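Local coordinates for protein putative mandelate racemase/muconate lactonizing enzyme (Bordetella bronchiseptica, PDB 3DDM) that is a putative member of the mandelate racemase/muconate lactonizing enzyme family of the enolase superfamily, with a precise function that remains unassigned, at residues Val19-Val24 and Cys64-Arg69; His36-Val41 and Asn340-Arg345; Trp54-Cys59 and Pro307-Ala312; Pro112-Ile117 and Ala283-Phe288. The protein carries 1 engineered substitution. All coordinates share one frame; numbering follows the deposited sequence.

Interaction 1 (Val19-Val24 and Cys64-Arg69)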
loop_
_atom_site.group_PDB
_atom_site.type_symbol
_atom_site.label_atom_id
_atom_site.label_comp_id
_atom_site.label_asym_id
_atom_site.label_seq_id
_atom_site.Cartn_x
_atom_site.Cartn_y
_atom_site.Cartn_z
ATOM N N VAL A 19 -7.858 -11.104 -15.003
ATOM C CA VAL A 19 -8.275 -9.713 -14.941
ATOM C C VAL A 19 -9.260 -9.395 -16.058
ATOM O O VAL A 19 -9.141 -9.905 -17.167
ATOM C CB VAL A 19 -7.073 -8.763 -15.065
ATOM C CG1 VAL A 19 -7.537 -7.326 -14.902
ATOM C CG2 VAL A 19 -6.017 -9.119 -14.027
ATOM N N PHE A 20 -10.240 -8.555 -15.746
ATOM C CA PHE A 20 -11.254 -8.144 -16.703
ATOM C C PHE A 20 -11.491 -6.661 -16.558
ATOM O O PHE A 20 -11.446 -6.126 -15.449
ATOM C CB PHE A 20 -12.567 -8.881 -16.461
ATOM C CG PHE A 20 -12.474 -10.348 -16.687
ATOM C CD1 PHE A 20 -12.187 -11.209 -15.636
ATOM C CD2 PHE A 20 -12.622 -10.871 -17.963
ATOM C CE1 PHE A 20 -12.047 -12.577 -15.853
ATOM C CE2 PHE A 20 -12.484 -12.235 -18.191
ATOM C CZ PHE A 20 -12.195 -13.091 -17.132
ATOM N N ARG A 21 -11.720 -5.994 -17.680
ATOM C CA ARG A 21 -11.984 -4.569 -17.660
ATOM C C ARG A 21 -13.093 -4.320 -18.658
ATOM O O ARG A 21 -12.887 -4.393 -19.867
ATOM C CB ARG A 21 -10.726 -3.770 -18.027
ATOM C CG ARG A 21 -9.479 -4.224 -17.277
ATOM C CD ARG A 21 -8.386 -3.164 -17.262
ATOM N NE ARG A 21 -8.771 -2.051 -16.405
ATOM C CZ ARG A 21 -8.088 -1.637 -15.342
ATOM N NH1 ARG A 21 -6.959 -2.231 -14.979
ATOM N NH2 ARG A 21 -8.562 -0.635 -14.624
ATOM N N TYR A 22 -14.285 -4.062 -18.136
ATOM C CA TYR A 22 -15.441 -3.798 -18.973
ATOM C C TYR A 22 -15.502 -2.310 -19.281
ATOM O O TYR A 22 -15.669 -1.490 -18.375
ATOM C CB TYR A 22 -16.725 -4.204 -18.263
ATOM C CG TYR A 22 -17.904 -4.153 -19.192
ATOM C CD1 TYR A 22 -18.186 -5.220 -20.046
ATOM C CD2 TYR A 22 -18.709 -3.016 -19.263
ATOM C CE1 TYR A 22 -19.240 -5.159 -20.947
ATOM C CE2 TYR A 22 -19.764 -2.940 -20.164
ATOM C CZ TYR A 22 -20.024 -4.017 -21.000
ATOM O OH TYR A 22 -21.079 -3.954 -21.878
ATOM N N PRO A 23 -15.364 -1.940 -20.564
ATOM C CA PRO A 23 -15.406 -0.529 -20.964
ATOM C C PRO A 23 -16.811 0.048 -20.865
ATOM O O PRO A 23 -17.765 -0.514 -21.397
ATOM C CB PRO A 23 -14.869 -0.559 -22.397
ATOM C CG PRO A 23 -15.344 -1.876 -22.905
ATOM C CD PRO A 23 -15.097 -2.811 -21.725
ATOM N N VAL A 24 -16.927 1.169 -20.167
ATOM C CA VAL A 24 -18.208 1.825 -19.974
ATOM C C VAL A 24 -18.330 3.059 -20.865
ATOM O O VAL A 24 -19.334 3.242 -21.558
ATOM C CB VAL A 24 -18.375 2.235 -18.503
ATOM C CG1 VAL A 24 -17.240 3.144 -18.107
ATOM C CG2 VAL A 24 -19.715 2.930 -18.295
ATOM N N CYS A 64 -5.996 1.786 -12.054
ATOM C CA CYS A 64 -4.971 0.907 -12.632
ATOM C C CYS A 64 -4.504 -0.256 -11.746
ATOM O O CYS A 64 -3.661 -1.058 -12.159
ATOM C CB CYS A 64 -3.745 1.737 -12.983
ATOM S SG CYS A 64 -2.932 2.345 -11.495
ATOM N N GLY A 65 -5.044 -0.352 -10.536
ATOM C CA GLY A 65 -4.614 -1.391 -9.612
ATOM C C GLY A 65 -4.916 -2.863 -9.822
ATOM O O GLY A 65 -4.320 -3.685 -9.138
ATOM N N ALA A 66 -5.801 -3.215 -10.753
ATOM C CA ALA A 66 -6.179 -4.622 -10.971
ATOM C C ALA A 66 -5.067 -5.582 -11.399
ATOM O O ALA A 66 -4.954 -6.680 -10.865
ATOM C CB ALA A 66 -7.338 -4.703 -11.963
ATOM N N GLU A 67 -4.252 -5.177 -12.364
ATOM C CA GLU A 67 -3.166 -6.028 -12.844
ATOM C C GLU A 67 -2.157 -6.347 -11.730
ATOM O O GLU A 67 -1.734 -7.494 -11.554
ATOM C CB GLU A 67 -2.443 -5.349 -14.012
ATOM C CG GLU A 67 -3.222 -5.283 -15.340
ATOM C CD GLU A 67 -4.411 -4.325 -15.324
ATOM O OE1 GLU A 67 -4.466 -3.457 -14.420
ATOM O OE2 GLU A 67 -5.283 -4.427 -16.226
ATOM N N HIS A 68 -1.777 -5.323 -10.977
ATOM C CA HIS A 68 -0.820 -5.503 -9.899
ATOM C C HIS A 68 -1.313 -6.553 -8.900
ATOM O O HIS A 68 -0.548 -7.398 -8.429
ATOM C CB HIS A 68 -0.593 -4.172 -9.175
ATOM C CG HIS A 68 0.401 -4.256 -8.062
ATOM N ND1 HIS A 68 1.706 -4.661 -8.260
ATOM C CD2 HIS A 68 0.275 -4.024 -6.734
ATOM C CE1 HIS A 68 2.340 -4.675 -7.101
ATOM N NE2 HIS A 68 1.494 -4.294 -6.159
ATOM N N ARG A 69 -2.600 -6.490 -8.580
ATOM C CA ARG A 69 -3.187 -7.409 -7.625
ATOM C C ARG A 69 -3.197 -8.838 -8.134
ATOM O O ARG A 69 -2.941 -9.772 -7.377
ATOM C CB ARG A 69 -4.585 -6.929 -7.264
ATOM C CG ARG A 69 -4.537 -5.669 -6.414
ATOM C CD ARG A 69 -5.874 -4.947 -6.345
ATOM N NE ARG A 69 -5.865 -3.961 -5.273
ATOM C CZ ARG A 69 -5.054 -2.912 -5.225
ATOM N NH1 ARG A 69 -4.176 -2.694 -6.199
ATOM N NH2 ARG A 69 -5.106 -2.089 -4.189
#
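R21 and E67 form a salt bridge in which a single guanidinium nitrogen meets both carboxylate oxygens. NH1 of R21 lies 2.8 Å from OE1 of E67 and makes a hydrogen bond of 3.0 Å to OE2 of E67, received on the syn lone pair of OE2, with an angle of 160° at the hydrogen. The two planar groups are nearly coplanar, although the side chains carrying them cross at about a right angle. E67 turns at chi2 (70°), setting its CD toward the strand; R21 NE has a second acidic partner in D37. This joins an edge strand of the three-stranded antiparallel sheet to the first turn of helix 65-81, in the N-terminal capping domain of the enolase superfamily. Strand 19-23 and helix 65-69 run nearly antiparallel, their axes 8.8 Å apart. Beside the ion pair, the small methyl of A66 suits the short spacing: CG1 of V19 rests 3.9 Å from CB of A66, which also packs on V41 and C59. H68, one residue further along the helix, stacks with H68 of the second subunit.

Interaction 2 (His36-Val41 and Asn340-Arg345)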
loop_
_atom_site.group_PDB
_atom_site.type_symbol
_atom_site.label_atom_id
_atom_site.label_comp_id
_atom_site.label_asym_id
_atom_site.label_seq_id
_atom_site.Cartn_x
_atom_site.Cartn_y
_atom_site.Cartn_z
ATOM N N HIS A 36 -14.083 5.099 -16.296
ATOM C CA HIS A 36 -13.605 4.781 -17.641
ATOM C C HIS A 36 -13.973 3.341 -17.990
ATOM O O HIS A 36 -14.387 3.040 -19.111
ATOM C CB HIS A 36 -12.087 4.938 -17.719
ATOM C CG HIS A 36 -11.579 6.223 -17.146
ATOM N ND1 HIS A 36 -11.836 6.613 -15.847
ATOM C CD2 HIS A 36 -10.807 7.198 -17.685
ATOM C CE1 HIS A 36 -11.245 7.771 -15.612
ATOM N NE2 HIS A 36 -10.613 8.148 -16.710
ATOM N N ASP A 37 -13.799 2.452 -17.018
ATOM C CA ASP A 37 -14.118 1.037 -17.182
ATOM C C ASP A 37 -14.177 0.365 -15.811
ATOM O O ASP A 37 -13.497 0.781 -14.871
ATOM C CB ASP A 37 -13.071 0.344 -18.053
ATOM C CG ASP A 37 -11.679 0.422 -17.462
ATOM O OD1 ASP A 37 -11.094 1.529 -17.463
ATOM O OD2 ASP A 37 -11.174 -0.620 -16.985
ATOM N N ARG A 38 -15.005 -0.670 -15.706
ATOM C CA ARG A 38 -15.172 -1.417 -14.466
ATOM C C ARG A 38 -14.186 -2.577 -14.481
ATOM O O ARG A 38 -14.250 -3.440 -15.350
ATOM C CB ARG A 38 -16.604 -1.940 -14.373
ATOM C CG ARG A 38 -17.659 -0.869 -14.649
ATOM C CD ARG A 38 -18.498 -0.552 -13.421
ATOM N NE ARG A 38 -17.684 -0.068 -12.313
ATOM C CZ ARG A 38 -18.039 -0.155 -11.035
ATOM N NH1 ARG A 38 -19.194 -0.710 -10.695
ATOM N NH2 ARG A 38 -17.229 0.310 -10.093
ATOM N N PRO A 39 -13.249 -2.607 -13.519
ATOM C CA PRO A 39 -12.247 -3.671 -13.438
ATOM C C PRO A 39 -12.675 -4.820 -12.540
ATOM O O PRO A 39 -13.631 -4.706 -11.790
ATOM C CB PRO A 39 -11.039 -2.941 -12.880
ATOM C CG PRO A 39 -11.680 -2.052 -11.862
ATOM C CD PRO A 39 -12.932 -1.525 -12.568
ATOM N N ALA A 40 -11.953 -5.928 -12.619
ATOM C CA ALA A 40 -12.249 -7.089 -11.792
ATOM C C ALA A 40 -11.096 -8.095 -11.817
ATOM O O ALA A 40 -10.392 -8.229 -12.820
ATOM C CB ALA A 40 -13.523 -7.753 -12.266
ATOM N N VAL A 41 -10.885 -8.781 -10.700
ATOM C CA VAL A 41 -9.842 -9.798 -10.624
ATOM C C VAL A 41 -10.459 -11.017 -9.962
ATOM O O VAL A 41 -10.780 -10.996 -8.773
ATOM C CB VAL A 41 -8.623 -9.340 -9.793
ATOM C CG1 VAL A 41 -7.609 -10.465 -9.708
ATOM C CG2 VAL A 41 -7.978 -8.136 -10.431
ATOM N N ASN A 340 -25.268 1.339 -10.099
ATOM C CA ASN A 340 -24.918 1.550 -11.502
ATOM C C ASN A 340 -24.746 0.272 -12.296
ATOM O O ASN A 340 -24.481 -0.778 -11.733
ATOM C CB ASN A 340 -23.643 2.387 -11.591
ATOM C CG ASN A 340 -23.778 3.718 -10.862
ATOM O OD1 ASN A 340 -23.735 3.770 -9.630
ATOM N ND2 ASN A 340 -23.965 4.798 -11.622
ATOM N N ASP A 341 -24.894 0.368 -13.613
ATOM C CA ASP A 341 -24.767 -0.797 -14.475
ATOM C C ASP A 341 -23.340 -1.308 -14.595
ATOM O O ASP A 341 -22.405 -0.533 -14.794
ATOM C CB ASP A 341 -25.314 -0.486 -15.868
ATOM C CG ASP A 341 -26.804 -0.191 -15.855
ATOM O OD1 ASP A 341 -27.502 -0.710 -14.951
ATOM O OD2 ASP A 341 -27.277 0.543 -16.755
ATOM N N ASN A 342 -23.181 -2.621 -14.466
ATOM C CA ASN A 342 -21.875 -3.263 -14.576
ATOM C C ASN A 342 -22.083 -4.749 -14.846
ATOM O O ASN A 342 -22.427 -5.518 -13.949
ATOM C CB ASN A 342 -21.057 -3.060 -13.292
ATOM C CG ASN A 342 -19.654 -3.710 -13.354
ATOM O OD1 ASN A 342 -18.866 -3.572 -12.415
ATOM N ND2 ASN A 342 -19.351 -4.416 -14.447
ATOM N N PRO A 343 -21.880 -5.165 -16.101
ATOM C CA PRO A 343 -22.045 -6.563 -16.497
ATOM C C PRO A 343 -21.153 -7.492 -15.699
ATOM O O PRO A 343 -21.513 -8.645 -15.465
ATOM C CB PRO A 343 -21.688 -6.545 -17.977
ATOM C CG PRO A 343 -22.107 -5.156 -18.402
ATOM C CD PRO A 343 -21.575 -4.319 -17.268
ATOM N N LEU A 344 -19.990 -6.994 -15.277
ATOM C CA LEU A 344 -19.069 -7.813 -14.499
ATOM C C LEU A 344 -19.734 -8.272 -13.209
ATOM O O LEU A 344 -19.371 -9.318 -12.653
ATOM C CB LEU A 344 -17.773 -7.058 -14.214
ATOM C CG LEU A 344 -16.903 -6.832 -15.453
ATOM C CD1 LEU A 344 -15.539 -6.300 -15.036
ATOM C CD2 LEU A 344 -16.734 -8.136 -16.208
ATOM N N ARG A 345 -20.715 -7.497 -12.744
ATOM C CA ARG A 345 -21.474 -7.870 -11.553
ATOM C C ARG A 345 -22.704 -8.700 -11.934
ATOM O O ARG A 345 -22.949 -9.757 -11.356
ATOM C CB ARG A 345 -21.964 -6.651 -10.789
ATOM C CG ARG A 345 -22.829 -7.024 -9.581
ATOM C CD ARG A 345 -24.109 -6.219 -9.538
ATOM N NE ARG A 345 -23.823 -4.833 -9.862
ATOM C CZ ARG A 345 -24.684 -4.008 -10.440
ATOM N NH1 ARG A 345 -25.910 -4.425 -10.759
ATOM N NH2 ARG A 345 -24.300 -2.779 -10.736
#
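D341 meets R38 through its backbone, with O of D341 4.1 Å from CD of R38, while its own side chain starts out away from the strand. The next residue, N342, brings a whole side chain to the contact. Its CG stands anti to the backbone N (chi1 -180°), which places CG against the R38 side chain, 3.4 Å from CD of R38. CB of N342 also touches R38, 3.6 Å from CD of R38. Arginine suits this place because its methylenes can lie against the amide while the charged end reaches farther, to a salt bridge between NH1 and D338; the guanidinium and amide planes are turned 53° apart. N342 also occupies the N-cap position of the short helix 343-346, and its O accepts a 2.9 Å hydrogen bond from N of R345. P343, well suited to a first helical turn, faces Y22 of the neighbouring strand. L344 then sets one methyl against the strand: CD1 lies 3.7 Å from CB of A40 and also touches the backbone O of R38. Alanine's small methyl lets the strand lie close to the leucine. Strand 37-46 thereby packs on the loop and helix following barrel strand 334-338, an interface characteristic of the enolase superfamily, where the capping domain sits over the C-terminal ends of the barrel strands.

Interaction 3 (Trp54-Cys59 and Pro307-Ala312)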
loop_
_atom_site.group_PDB
_atom_site.type_symbol
_atom_site.label_atom_id
_atom_site.label_comp_id
_atom_site.label_asym_id
_atom_site.label_seq_id
_atom_site.Cartn_x
_atom_site.Cartn_y
_atom_site.Cartn_z
ATOM N N TRP A 54 -13.592 -20.614 -6.386
ATOM C CA TRP A 54 -13.483 -19.266 -6.941
ATOM C C TRP A 54 -13.589 -18.128 -5.936
ATOM O O TRP A 54 -14.295 -18.225 -4.932
ATOM C CB TRP A 54 -14.542 -19.050 -8.021
ATOM C CG TRP A 54 -14.371 -19.917 -9.219
ATOM C CD1 TRP A 54 -14.909 -21.155 -9.421
ATOM C CD2 TRP A 54 -13.604 -19.613 -10.388
ATOM N NE1 TRP A 54 -14.526 -21.641 -10.652
ATOM C CE2 TRP A 54 -13.723 -20.715 -11.264
ATOM C CE3 TRP A 54 -12.826 -18.513 -10.783
ATOM C CZ2 TRP A 54 -13.095 -20.752 -12.506
ATOM C CZ3 TRP A 54 -12.199 -18.548 -12.026
ATOM C CH2 TRP A 54 -12.340 -19.664 -12.871
ATOM N N GLY A 55 -12.888 -17.040 -6.231
ATOM C CA GLY A 55 -12.920 -15.873 -5.371
ATOM C C GLY A 55 -12.715 -14.587 -6.157
ATOM O O GLY A 55 -12.482 -14.614 -7.371
ATOM N N GLU A 56 -12.800 -13.456 -5.463
ATOM C CA GLU A 56 -12.610 -12.151 -6.090
ATOM C C GLU A 56 -11.687 -11.293 -5.231
ATOM O O GLU A 56 -11.741 -11.342 -4.007
ATOM C CB GLU A 56 -13.956 -11.430 -6.270
ATOM C CG GLU A 56 -13.853 -10.212 -7.181
ATOM C CD GLU A 56 -15.203 -9.624 -7.597
ATOM O OE1 GLU A 56 -16.140 -10.398 -7.894
ATOM O OE2 GLU A 56 -15.317 -8.377 -7.649
ATOM N N VAL A 57 -10.822 -10.520 -5.870
ATOM C CA VAL A 57 -9.929 -9.646 -5.128
ATOM C C VAL A 57 -10.361 -8.213 -5.389
ATOM O O VAL A 57 -10.362 -7.761 -6.532
ATOM C CB VAL A 57 -8.460 -9.804 -5.566
ATOM C CG1 VAL A 57 -7.589 -8.818 -4.798
ATOM C CG2 VAL A 57 -7.992 -11.226 -5.321
ATOM N N TRP A 58 -10.746 -7.510 -4.327
ATOM C CA TRP A 58 -11.174 -6.121 -4.434
ATOM C C TRP A 58 -10.166 -5.343 -5.274
ATOM O O TRP A 58 -8.943 -5.508 -5.113
ATOM C CB TRP A 58 -11.254 -5.491 -3.046
ATOM C CG TRP A 58 -11.766 -4.083 -3.064
ATOM C CD1 TRP A 58 -13.075 -3.684 -3.048
ATOM C CD2 TRP A 58 -10.983 -2.885 -3.148
ATOM N NE1 TRP A 58 -13.156 -2.314 -3.119
ATOM C CE2 TRP A 58 -11.887 -1.797 -3.180
ATOM C CE3 TRP A 58 -9.606 -2.624 -3.203
ATOM C CZ2 TRP A 58 -11.457 -0.466 -3.261
ATOM C CZ3 TRP A 58 -9.179 -1.305 -3.288
ATOM C CH2 TRP A 58 -10.104 -0.241 -3.315
ATOM N N CYS A 59 -10.659 -4.491 -6.167
ATOM C CA CYS A 59 -9.740 -3.720 -6.989
ATOM C C CYS A 59 -10.364 -2.494 -7.633
ATOM O O CYS A 59 -9.955 -2.089 -8.720
ATOM C CB CYS A 59 -9.136 -4.613 -8.080
ATOM S SG CYS A 59 -10.275 -5.024 -9.429
ATOM N N PRO A 307 -22.936 -5.494 5.148
ATOM C CA PRO A 307 -21.897 -5.497 4.113
ATOM C C PRO A 307 -22.403 -4.926 2.779
ATOM O O PRO A 307 -23.605 -4.742 2.575
ATOM C CB PRO A 307 -21.530 -6.981 4.008
ATOM C CG PRO A 307 -22.842 -7.659 4.240
ATOM C CD PRO A 307 -23.461 -6.854 5.384
ATOM N N HIS A 308 -21.472 -4.634 1.884
ATOM C CA HIS A 308 -21.812 -4.118 0.565
ATOM C C HIS A 308 -20.617 -4.358 -0.326
ATOM O O HIS A 308 -19.477 -4.211 0.104
ATOM C CB HIS A 308 -22.148 -2.612 0.605
ATOM C CG HIS A 308 -21.018 -1.742 1.066
ATOM N ND1 HIS A 308 -19.849 -1.593 0.349
ATOM C CD2 HIS A 308 -20.871 -0.987 2.183
ATOM C CE1 HIS A 308 -19.031 -0.788 1.006
ATOM N NE2 HIS A 308 -19.627 -0.406 2.122
ATOM N N TYR A 309 -20.872 -4.755 -1.563
ATOM C CA TYR A 309 -19.787 -4.999 -2.490
ATOM C C TYR A 309 -20.068 -4.265 -3.802
ATOM O O TYR A 309 -21.103 -4.489 -4.446
ATOM C CB TYR A 309 -19.614 -6.507 -2.731
ATOM C CG TYR A 309 -18.301 -6.800 -3.387
ATOM C CD1 TYR A 309 -17.105 -6.512 -2.729
ATOM C CD2 TYR A 309 -18.239 -7.186 -4.720
ATOM C CE1 TYR A 309 -15.881 -6.572 -3.389
ATOM C CE2 TYR A 309 -17.022 -7.257 -5.389
ATOM C CZ TYR A 309 -15.847 -6.935 -4.720
ATOM O OH TYR A 309 -14.654 -6.900 -5.396
ATOM N N LEU A 310 -19.158 -3.375 -4.191
ATOM C CA LEU A 310 -19.332 -2.620 -5.425
ATOM C C LEU A 310 -18.428 -3.147 -6.553
ATOM O O LEU A 310 -18.155 -2.455 -7.534
ATOM C CB LEU A 310 -19.062 -1.120 -5.192
ATOM C CG LEU A 310 -19.732 -0.283 -4.081
ATOM C CD1 LEU A 310 -21.190 -0.702 -3.869
ATOM C CD2 LEU A 310 -18.952 -0.448 -2.790
ATOM N N GLY A 311 -17.966 -4.382 -6.417
ATOM C CA GLY A 311 -17.119 -4.948 -7.451
ATOM C C GLY A 311 -17.929 -5.829 -8.381
ATOM O O GLY A 311 -19.081 -5.517 -8.686
ATOM N N ALA A 312 -17.328 -6.932 -8.826
ATOM C CA ALA A 312 -17.986 -7.867 -9.730
ATOM C C ALA A 312 -18.888 -8.836 -8.967
ATOM O O ALA A 312 -18.966 -8.790 -7.738
ATOM C CB ALA A 312 -16.940 -8.632 -10.537
HETATM O O HOH W 1 -13.701 -4.480 -6.830
#
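E56 and Y309 meet at OE2, a buried carboxylate oxygen that accepts two hydrogen bonds. N of A312 donates to OE2 of E56 over 2.7 Å, on its syn lone pair, the bond bent to 144° at the hydrogen. OH of Y309 donates to OE2 of E56 over 2.8 Å, approaching from 45° above the carboxylate plane. The other oxygen, OE1, is taken by the backbone N of G315. E56 suits this depth because its extended chain, with CG anti to the backbone N (chi1 -168°), carries the carboxylate across from the strand to the start of helix 313-325. The tyrosine hydroxyl has a further partner: a water gives it a hydrogen bond and accepts one from N of C59. Nearby, CE1 of Y309 lies at the edge of the W58 indole, 4.0 Å from CD1 of W58, and N of G311 lies over one face of the Y309 ring, toward its rim, where the lack of a side chain leaves room. Two backbone donors at a helix N-terminus and a phenol would probably stabilise the carboxylate in its ionised form, linking capping domain and barrel.

Interaction 4 (Pro112-Ile117 and Ala283-Phe288)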
loop_
_atom_site.group_PDB
_atom_site.type_symbol
_atom_site.label_atom_id
_atom_site.label_comp_id
_atom_site.label_asym_id
_atom_site.label_seq_id
_atom_site.Cartn_x
_atom_site.Cartn_y
_atom_site.Cartn_z
ATOM N N PRO A 112 -2.985 -3.928 -1.162
ATOM C CA PRO A 112 -2.945 -4.889 -2.268
ATOM C C PRO A 112 -2.804 -6.324 -1.762
ATOM O O PRO A 112 -3.522 -7.227 -2.206
ATOM C CB PRO A 112 -1.727 -4.437 -3.062
ATOM C CG PRO A 112 -1.772 -2.960 -2.887
ATOM C CD PRO A 112 -2.068 -2.802 -1.415
ATOM N N LEU A 113 -1.879 -6.532 -0.830
ATOM C CA LEU A 113 -1.659 -7.858 -0.263
ATOM C C LEU A 113 -2.875 -8.380 0.502
ATOM O O LEU A 113 -3.257 -9.535 0.337
ATOM C CB LEU A 113 -0.444 -7.834 0.661
ATOM C CG LEU A 113 0.926 -7.781 -0.008
ATOM C CD1 LEU A 113 1.956 -7.313 1.012
ATOM C CD2 LEU A 113 1.280 -9.150 -0.580
ATOM N N ALA A 114 -3.480 -7.549 1.344
ATOM C CA ALA A 114 -4.653 -7.997 2.094
ATOM C C ALA A 114 -5.764 -8.408 1.133
ATOM O O ALA A 114 -6.424 -9.442 1.316
ATOM C CB ALA A 114 -5.147 -6.903 3.000
ATOM N N GLN A 115 -5.955 -7.583 0.108
ATOM C CA GLN A 115 -6.972 -7.799 -0.900
ATOM C C GLN A 115 -6.738 -9.108 -1.655
ATOM O O GLN A 115 -7.658 -9.930 -1.822
ATOM C CB GLN A 115 -6.993 -6.600 -1.851
ATOM C CG GLN A 115 -7.714 -5.381 -1.269
ATOM C CD GLN A 115 -6.979 -4.060 -1.493
ATOM O OE1 GLN A 115 -6.511 -3.763 -2.593
ATOM N NE2 GLN A 115 -6.895 -3.255 -0.447
ATOM N N ALA A 116 -5.509 -9.316 -2.107
ATOM C CA ALA A 116 -5.201 -10.550 -2.812
ATOM C C ALA A 116 -5.443 -11.720 -1.860
ATOM O O ALA A 116 -6.000 -12.742 -2.256
ATOM C CB ALA A 116 -3.756 -10.540 -3.288
ATOM N N ILE A 117 -5.039 -11.565 -0.601
ATOM C CA ILE A 117 -5.219 -12.626 0.378
ATOM C C ILE A 117 -6.707 -12.890 0.600
ATOM O O ILE A 117 -7.137 -14.035 0.615
ATOM C CB ILE A 117 -4.508 -12.279 1.722
ATOM C CG1 ILE A 117 -2.984 -12.377 1.537
ATOM C CG2 ILE A 117 -4.939 -13.229 2.823
ATOM C CD1 ILE A 117 -2.155 -12.152 2.818
ATOM N N ALA A 283 -13.984 -8.994 0.542
ATOM C CA ALA A 283 -13.090 -9.127 -0.623
ATOM C C ALA A 283 -11.885 -8.174 -0.495
ATOM O O ALA A 283 -10.903 -8.278 -1.238
ATOM C CB ALA A 283 -13.844 -8.843 -1.913
ATOM N N LYS A 284 -11.969 -7.250 0.457
ATOM C CA LYS A 284 -10.897 -6.298 0.688
ATOM C C LYS A 284 -9.977 -6.842 1.771
ATOM O O LYS A 284 -8.753 -6.748 1.657
ATOM C CB LYS A 284 -11.474 -4.953 1.117
ATOM C CG LYS A 284 -11.010 -3.781 0.271
ATOM C CD LYS A 284 -11.687 -2.485 0.697
ATOM C CE LYS A 284 -10.925 -1.286 0.194
ATOM N NZ LYS A 284 -11.380 -0.025 0.837
ATOM N N TRP A 285 -10.567 -7.415 2.822
ATOM C CA TRP A 285 -9.777 -7.984 3.913
ATOM C C TRP A 285 -10.354 -9.230 4.606
ATOM O O TRP A 285 -11.570 -9.384 4.767
ATOM C CB TRP A 285 -9.493 -6.933 4.999
ATOM C CG TRP A 285 -8.765 -7.548 6.157
ATOM C CD1 TRP A 285 -7.422 -7.803 6.241
ATOM C CD2 TRP A 285 -9.358 -8.145 7.326
ATOM N NE1 TRP A 285 -7.142 -8.528 7.384
ATOM C CE2 TRP A 285 -8.309 -8.751 8.066
ATOM C CE3 TRP A 285 -10.672 -8.233 7.815
ATOM C CZ2 TRP A 285 -8.535 -9.434 9.270
ATOM C CZ3 TRP A 285 -10.899 -8.914 9.012
ATOM C CH2 TRP A 285 -9.829 -9.506 9.727
ATOM N N GLY A 286 -9.446 -10.111 5.020
ATOM C CA GLY A 286 -9.804 -11.316 5.743
ATOM C C GLY A 286 -10.591 -12.415 5.061
ATOM O O GLY A 286 -10.416 -13.594 5.385
ATOM N N GLY A 287 -11.458 -12.050 4.122
ATOM C CA GLY A 287 -12.260 -13.059 3.462
ATOM C C GLY A 287 -13.202 -13.609 4.512
ATOM O O GLY A 287 -13.552 -12.907 5.462
ATOM N N PHE A 288 -13.610 -14.862 4.362
ATOM C CA PHE A 288 -14.513 -15.470 5.331
ATOM C C PHE A 288 -13.773 -15.756 6.634
ATOM O O PHE A 288 -14.243 -15.422 7.724
ATOM C CB PHE A 288 -15.088 -16.762 4.761
ATOM C CG PHE A 288 -16.045 -16.547 3.631
ATOM C CD1 PHE A 288 -17.270 -15.915 3.855
ATOM C CD2 PHE A 288 -15.743 -17.009 2.354
ATOM C CE1 PHE A 288 -18.190 -15.750 2.826
ATOM C CE2 PHE A 288 -16.648 -16.852 1.310
ATOM C CZ PHE A 288 -17.881 -16.220 1.546
HETATM O O HOH W 2 -6.938 -10.075 4.228
#
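At the interface of capping domain and barrel in this enolase-superfamily fold, A114 and Q115 of helix 110-131 press against K284 and W285, in the connection from barrel strand 275-278 to helix 287-300. The contact turns on a carbonyl: O of K284 faces the helix backbone and receives a CA-H...O contact from CA of Q115, at 3.3 Å. CG of Q115, set beside its own backbone N (chi1 -78°), lies 3.4 Å from the same O of K284 and 4.0 Å from CG of K284. Both residues have apolar methylenes to spend here while their polar ends work elsewhere. Q115 binds R69 through OE1. K284 runs on extended beyond CG to a salt bridge with E258, also reaching Q106 of the second subunit, and forms a cation-pi contact with W58. A114 is small enough to let the loop come near, and its CB sits at the edge of the W285 ring, 4.1 Å from CD1 of W285. G286 and G287 both take positive phi (67°), a backbone conformation that glycine adopts readily. A water joins the two backbones, donating to O of A114 at 3.0 Å and accepting from N of G286.

In the fold
The four contacts are linked in a ring that runs from the edge of the capping domain to the barrel. Interactions 1 and 2 share the antiparallel sheet, where N of Y22 lies 2.9 Å from O of R38. The next strand pair joins interactions 2 and 3, with V41 O 2.9 Å from V57 N. From there a probable backbone hydrogen bond reaches the barrel domain: W58 N is 3.2 Å from A283 O, linking interactions 3 and 4. A probable side-chain hydrogen bond completes the ring, R69 NH2 of interaction 1 lying 2.7 Å from Q115 OE1 of interaction 4. Interactions 2 and 4 do not touch, their centres about 19 Å apart. In enolase-superfamily relatives the active site lies between these two domains, so interactions 3 and 4 probably border it.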